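CrtC domain-containing protein (Fusarium vanettenii 77-13-4, PDB 7A0Q) probably hydrates the isoflavonoid phytoalexin kievitone, acting as a hydro-lyase built from two lipocalin-like domains. Local coordinates at residues G164-G169 with W236-P241; E170-E175 with W209-A214. One frame throughout, in Å; residues are numbered along the deposited sequence.

Contact 1. Residues G164-G169 with W236-P241; sequences GTFQFG and WIFSDP. With NAG (2-acetamido-2-deoxy-beta-D-glucopyranose), chain C.
Phe-166 sets its CZ over one face of the Trp-236 indole, 3.4 Å above the plane and toward the rim, with Trp-236 NE1 3.5 Å from that CZ. The two side chains cross at about a right angle, their ring planes 52° apart. NE1 itself is hydrogen-bonded to Glu-175 OE1. At Gln-167 the carbonyl O lies in the plane of the Phe-238 ring, at its edge, 3.8 Å from CZ, while the side-chain NE2 donates to a water that in turn donates to Asp-240 OD2 and Gly-169 O. Asp-240 OD1 accepts from the backbone N of Phe-242 and of Arg-243. Phe-168 has CB directed away, yet its ring comes back and presents its edge to two faces: CE1 comes 3.6 Å from Trp-236 CZ3, and CD1 3.7 Å from Phe-238 CZ, the latter planes almost perpendicular at 88°. Gly-169 closes the segment through its water-held carbonyl. On the far side of strand 232-240, Ile-237 CG2 lies 3.6 Å from C8 of the attached N-acetylglucosamine. Together Phe-166, Phe-168, Trp-236 and Phe-238 make a largely buried aromatic cluster with edge-to-face pairs, packed between strands of the two lipocalin-like domains.

Contact 2. Residues E170-E175 with W209-A214; sequences EGLTWE and WGNTAA
Trp-209 and Trp-174 form an antiparallel hydrogen-bonded pair: Trp-174 N donates to Trp-209 O over 2.8 Å, and Trp-209 N returns a bond to Trp-174 O. Both side chains project from the same face of the sheet but do not stack. The Trp-209 indole, which also meets the ring of Tyr-45, receives Trp-174 CB over the centre of the six-membered ring, a CH-pi contact 3.5 Å from CB to the centroid. The five-membered rings are near parallel at 20° but offset until little of one lies over the other. The Trp-174 indole instead turns its edge to the opposing backbone, with CE3 3.4 Å from Trp-209 O. Gly-210 pairs with Thr-173 in the non-hydrogen-bonded position, their CA atoms 4.3 Å apart; Thr-173 OG1 is hydrogen-bonded to Gln-208 NE2. At Asn-211 regular pairing gives way: its N makes a weak bond to Leu-172 O, while its side-chain OD1 takes the N-H of Leu-172 at 2.8 Å, the donor tilted 33° from the carbonyl plane. Asn-211 CB reaches the Trp-174 rim, the amide and indole planes almost perpendicular. Thr-212 lays CG2 3.5 Å from Gly-171 N, and its OG1 accepts from Ala-214 N in an ST turn. Ala-214 ends the segment, its O accepting from Glu-170 N at 2.8 Å and its CB meeting Glu-170 CB. Strand 171-189 lies here between strand 202-210 and strand 158-168, where Phe-166 bonds to Thr-173 through the backbone.

Overall arrangement
The two contacts lie about 9 Å apart, centre to centre, and in sequence both segments of contact 2 fall between the two segments of contact 1. Strands 158-168 and 171-189 follow one another and pair antiparallel, so the first segments of both contacts belong to one hairpin, within which Thr-165 OG1 is hydrogen-bonded to Thr-173 O. Contact 2 joins that hairpin to strand 202-210 within the N-terminal CrtC lipocalin domain; contact 1 carries it across to strand 232-240 of the eight-stranded barrel, a link to which the Glu-175 side chain of contact 2 adds its bond with Trp-236. The hairpin therefore forms part of the interface between the two lipocalin-like domains.

Contact 1. Residues G164-G169 with W236-P241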
loop_
_atom_site.group_PDB
_atom_site.type_symbol
_atom_site.label_atom_id
_atom_site.label_comp_id
_atom_site.label_asym_id
_atom_site.label_seq_id
_atom_site.Cartn_x
_atom_site.Cartn_y
_atom_site.Cartn_z
ATOM N N GLY A 164 10.516 -10.726 6.534
ATOM C CA GLY A 164 10.419 -10.076 5.240
ATOM C C GLY A 164 9.934 -10.959 4.115
ATOM O O GLY A 164 9.839 -10.474 2.983
ATOM N N THR A 165 9.624 -12.235 4.385
ATOM C CA THR A 165 9.213 -13.161 3.334
ATOM C C THR A 165 8.109 -14.082 3.843
ATOM O O THR A 165 8.031 -14.384 5.034
ATOM C CB THR A 165 10.417 -13.983 2.823
ATOM O OG1 THR A 165 10.018 -14.827 1.732
ATOM C CG2 THR A 165 11.029 -14.831 3.951
ATOM N N PHE A 166 7.242 -14.513 2.926
ATOM C CA PHE A 166 6.204 -15.484 3.279
ATOM C C PHE A 166 5.707 -16.160 2.001
ATOM O O PHE A 166 6.030 -15.745 0.884
ATOM C CB PHE A 166 5.057 -14.828 4.079
ATOM C CG PHE A 166 4.275 -13.771 3.327
ATOM C CD1 PHE A 166 4.686 -12.439 3.343
ATOM C CD2 PHE A 166 3.095 -14.095 2.652
ATOM C CE1 PHE A 166 3.956 -11.459 2.677
ATOM C CE2 PHE A 166 2.365 -13.123 1.988
ATOM C CZ PHE A 166 2.795 -11.789 1.999
ATOM N N GLN A 167 4.936 -17.237 2.181
ATOM C CA GLN A 167 4.415 -17.997 1.047
ATOM C C GLN A 167 3.246 -17.259 0.392
ATOM O O GLN A 167 2.300 -16.848 1.071
ATOM C CB GLN A 167 3.975 -19.391 1.505
ATOM C CG GLN A 167 3.638 -20.330 0.351
ATOM C CD GLN A 167 4.860 -21.043 -0.181
ATOM O OE1 GLN A 167 5.986 -20.732 0.209
ATOM N NE2 GLN A 167 4.648 -22.027 -1.061
ATOM N N PHE A 168 3.309 -17.092 -0.935
ATOM C CA PHE A 168 2.370 -16.233 -1.669
ATOM C C PHE A 168 2.117 -16.878 -3.023
ATOM O O PHE A 168 2.946 -16.769 -3.932
ATOM C CB PHE A 168 2.944 -14.829 -1.828
ATOM C CG PHE A 168 2.004 -13.827 -2.457
ATOM C CD1 PHE A 168 0.911 -13.351 -1.765
ATOM C CD2 PHE A 168 2.255 -13.324 -3.730
ATOM C CE1 PHE A 168 0.059 -12.415 -2.318
ATOM C CE2 PHE A 168 1.409 -12.371 -4.298
ATOM C CZ PHE A 168 0.308 -11.920 -3.588
ATOM N N GLY A 169 0.972 -17.536 -3.157
ATOM C CA GLY A 169 0.734 -18.343 -4.334
ATOM C C GLY A 169 1.511 -19.638 -4.252
ATOM O O GLY A 169 1.692 -20.193 -3.162
ATOM N N TRP A 236 -2.765 -9.805 5.329
ATOM C CA TRP A 236 -3.087 -10.484 4.077
ATOM C C TRP A 236 -4.138 -11.565 4.300
ATOM O O TRP A 236 -4.033 -12.360 5.241
ATOM C CB TRP A 236 -1.852 -11.158 3.474
ATOM C CG TRP A 236 -0.832 -10.230 2.863
ATOM C CD1 TRP A 236 0.252 -9.690 3.481
ATOM C CD2 TRP A 236 -0.783 -9.805 1.500
ATOM N NE1 TRP A 236 0.973 -8.915 2.583
ATOM C CE2 TRP A 236 0.354 -8.973 1.359
ATOM C CE3 TRP A 236 -1.602 -10.028 0.384
ATOM C CZ2 TRP A 236 0.698 -8.385 0.143
ATOM C CZ3 TRP A 236 -1.255 -9.449 -0.821
ATOM C CH2 TRP A 236 -0.116 -8.633 -0.934
ATOM N N ILE A 237 -5.104 -11.643 3.382
ATOM C CA ILE A 237 -6.103 -12.720 3.380
ATOM C C ILE A 237 -6.230 -13.245 1.954
ATOM O O ILE A 237 -6.502 -12.473 1.030
ATOM C CB ILE A 237 -7.470 -12.246 3.900
ATOM C CG1 ILE A 237 -7.329 -11.540 5.249
ATOM C CG2 ILE A 237 -8.427 -13.431 4.014
ATOM C CD1 ILE A 237 -7.221 -10.029 5.118
ATOM N N PHE A 238 -6.039 -14.552 1.774
ATOM C CA PHE A 238 -6.224 -15.185 0.466
ATOM C C PHE A 238 -6.149 -16.692 0.647
ATOM O O PHE A 238 -5.633 -17.187 1.647
ATOM C CB PHE A 238 -5.191 -14.721 -0.579
ATOM C CG PHE A 238 -3.752 -14.908 -0.149
ATOM C CD1 PHE A 238 -3.110 -16.124 -0.336
ATOM C CD2 PHE A 238 -3.039 -13.857 0.428
ATOM C CE1 PHE A 238 -1.791 -16.313 0.048
ATOM C CE2 PHE A 238 -1.710 -14.035 0.826
ATOM C CZ PHE A 238 -1.083 -15.261 0.631
ATOM N N SER A 239 -6.653 -17.415 -0.347
ATOM C CA SER A 239 -6.600 -18.871 -0.316
ATOM C C SER A 239 -5.321 -19.385 -0.958
ATOM O O SER A 239 -4.831 -18.820 -1.942
ATOM C CB SER A 239 -7.803 -19.464 -1.044
ATOM O OG SER A 239 -9.013 -19.052 -0.444
ATOM N N ASP A 240 -4.793 -20.472 -0.400
ATOM C CA ASP A 240 -3.659 -21.177 -0.982
ATOM C C ASP A 240 -4.171 -22.499 -1.539
ATOM O O ASP A 240 -4.312 -23.472 -0.783
ATOM C CB ASP A 240 -2.571 -21.420 0.072
ATOM C CG ASP A 240 -1.359 -22.134 -0.493
ATOM O OD1 ASP A 240 -1.431 -22.671 -1.622
ATOM O OD2 ASP A 240 -0.314 -22.163 0.189
ATOM N N PRO A 241 -4.448 -22.596 -2.843
ATOM C CA PRO A 241 -4.946 -23.862 -3.404
ATOM C C PRO A 241 -3.856 -24.883 -3.659
ATOM O O PRO A 241 -4.168 -26.030 -4.005
ATOM C CB PRO A 241 -5.593 -23.421 -4.720
ATOM C CG PRO A 241 -4.754 -22.253 -5.144
ATOM C CD PRO A 241 -4.364 -21.536 -3.862
HETATM C C1 NAG C . -11.612 -13.948 -3.242
HETATM C C2 NAG C . -12.121 -13.374 -1.932
HETATM C C3 NAG C . -13.322 -14.180 -1.433
HETATM C C4 NAG C . -14.386 -14.347 -2.511
HETATM C C5 NAG C . -13.786 -14.810 -3.831
HETATM C C6 NAG C . -14.770 -14.717 -4.973
HETATM C C7 NAG C . -10.604 -12.268 -0.343
HETATM C C8 NAG C . -9.580 -12.479 0.726
HETATM N N2 NAG C . -11.082 -13.375 -0.915
HETATM O O3 NAG C . -13.874 -13.511 -0.303
HETATM O O4 NAG C . -15.288 -15.367 -2.094
HETATM O O5 NAG C . -12.676 -13.977 -4.197
HETATM O O6 NAG C . -15.239 -13.383 -5.122
HETATM O O7 NAG C . -10.964 -11.148 -0.689
HETATM O O HOH W 1 1.840 -22.564 -1.671
#

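Contact 2. Residues E170-E175 with W209-A214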
loop_
_atom_site.group_PDB
_atom_site.type_symbol
_atom_site.label_atom_id
_atom_site.label_comp_id
_atom_site.label_asym_id
_atom_site.label_seq_id
_atom_site.Cartn_x
_atom_site.Cartn_y
_atom_site.Cartn_z
ATOM N N GLU A 170 2.013 -20.111 -5.390
ATOM C CA GLU A 170 2.731 -21.378 -5.407
ATOM C C GLU A 170 4.137 -21.279 -4.830
ATOM O O GLU A 170 4.741 -22.317 -4.537
ATOM C CB GLU A 170 2.786 -21.927 -6.834
ATOM C CG GLU A 170 2.949 -23.436 -6.878
ATOM C CD GLU A 170 3.063 -23.984 -8.293
ATOM O OE1 GLU A 170 3.370 -23.206 -9.223
ATOM O OE2 GLU A 170 2.850 -25.201 -8.464
ATOM N N GLY A 171 4.655 -20.072 -4.619
ATOM C CA GLY A 171 6.009 -19.901 -4.125
ATOM C C GLY A 171 6.128 -18.769 -3.123
ATOM O O GLY A 171 5.211 -18.541 -2.326
ATOM N N LEU A 172 7.245 -18.053 -3.163
ATOM C CA LEU A 172 7.590 -17.072 -2.144
ATOM C C LEU A 172 7.335 -15.647 -2.621
ATOM O O LEU A 172 7.422 -15.341 -3.814
ATOM C CB LEU A 172 9.061 -17.225 -1.749
ATOM C CG LEU A 172 9.396 -18.624 -1.235
ATOM C CD1 LEU A 172 10.903 -18.847 -1.251
ATOM C CD2 LEU A 172 8.817 -18.802 0.155
ATOM N N THR A 173 6.990 -14.779 -1.673
ATOM C CA THR A 173 7.083 -13.346 -1.891
ATOM C C THR A 173 8.004 -12.741 -0.846
ATOM O O THR A 173 8.223 -13.298 0.234
ATOM C CB THR A 173 5.711 -12.650 -1.854
ATOM O OG1 THR A 173 5.831 -11.337 -2.436
ATOM C CG2 THR A 173 5.193 -12.510 -0.425
ATOM N N TRP A 174 8.569 -11.593 -1.208
ATOM C CA TRP A 174 9.376 -10.780 -0.307
ATOM C C TRP A 174 8.725 -9.414 -0.269
ATOM O O TRP A 174 8.417 -8.860 -1.322
ATOM C CB TRP A 174 10.828 -10.662 -0.799
ATOM C CG TRP A 174 11.568 -11.957 -0.725
ATOM C CD1 TRP A 174 12.364 -12.387 0.291
ATOM C CD2 TRP A 174 11.564 -12.998 -1.705
ATOM N NE1 TRP A 174 12.858 -13.645 0.010
ATOM C CE2 TRP A 174 12.381 -14.038 -1.213
ATOM C CE3 TRP A 174 10.941 -13.155 -2.951
ATOM C CZ2 TRP A 174 12.600 -15.221 -1.927
ATOM C CZ3 TRP A 174 11.157 -14.336 -3.659
ATOM C CH2 TRP A 174 11.982 -15.349 -3.141
ATOM N N GLU A 175 8.470 -8.896 0.934
ATOM C CA GLU A 175 7.719 -7.650 1.039
ATOM C C GLU A 175 8.121 -6.882 2.291
ATOM O O GLU A 175 8.174 -7.454 3.383
ATOM C CB GLU A 175 6.204 -7.927 1.065
ATOM C CG GLU A 175 5.342 -6.645 1.138
ATOM C CD GLU A 175 3.923 -6.893 1.650
ATOM O OE1 GLU A 175 3.632 -8.007 2.153
ATOM O OE2 GLU A 175 3.094 -5.963 1.579
ATOM N N TRP A 209 8.288 -8.306 -4.193
ATOM C CA TRP A 209 8.749 -9.025 -5.377
ATOM C C TRP A 209 8.644 -10.518 -5.083
ATOM O O TRP A 209 8.576 -10.928 -3.927
ATOM C CB TRP A 209 10.169 -8.581 -5.787
ATOM C CG TRP A 209 11.309 -8.895 -4.834
ATOM C CD1 TRP A 209 12.276 -9.847 -5.008
ATOM C CD2 TRP A 209 11.609 -8.248 -3.586
ATOM N NE1 TRP A 209 13.150 -9.833 -3.953
ATOM C CE2 TRP A 209 12.764 -8.872 -3.060
ATOM C CE3 TRP A 209 11.005 -7.214 -2.855
ATOM C CZ2 TRP A 209 13.337 -8.482 -1.849
ATOM C CZ3 TRP A 209 11.555 -6.849 -1.642
ATOM C CH2 TRP A 209 12.716 -7.484 -1.150
ATOM N N GLY A 210 8.597 -11.341 -6.135
ATOM C CA GLY A 210 8.305 -12.752 -5.957
ATOM C C GLY A 210 9.086 -13.630 -6.913
ATOM O O GLY A 210 9.832 -13.145 -7.763
ATOM N N ASN A 211 8.893 -14.948 -6.762
ATOM C CA ASN A 211 9.604 -15.930 -7.575
ATOM C C ASN A 211 8.672 -16.823 -8.386
ATOM O O ASN A 211 9.125 -17.843 -8.927
ATOM C CB ASN A 211 10.521 -16.794 -6.692
ATOM C CG ASN A 211 9.749 -17.769 -5.802
ATOM O OD1 ASN A 211 8.527 -17.673 -5.660
ATOM N ND2 ASN A 211 10.468 -18.710 -5.195
ATOM N N THR A 212 7.389 -16.480 -8.493
ATOM C CA THR A 212 6.452 -17.340 -9.203
ATOM C C THR A 212 5.403 -16.498 -9.912
ATOM O O THR A 212 4.976 -15.455 -9.405
ATOM C CB THR A 212 5.771 -18.342 -8.256
ATOM O OG1 THR A 212 4.875 -19.180 -9.002
ATOM C CG2 THR A 212 4.988 -17.628 -7.150
ATOM N N ALA A 213 5.003 -16.957 -11.100
ATOM C CA ALA A 213 3.864 -16.369 -11.790
ATOM C C ALA A 213 2.536 -16.819 -11.198
ATOM O O ALA A 213 1.530 -16.121 -11.369
ATOM C CB ALA A 213 3.911 -16.721 -13.279
ATOM N N ALA A 214 2.511 -17.958 -10.499
ATOM C CA ALA A 214 1.273 -18.497 -9.938
ATOM C C ALA A 214 1.026 -17.836 -8.587
ATOM O O ALA A 214 1.311 -18.387 -7.523
ATOM C CB ALA A 214 1.341 -20.013 -9.817
#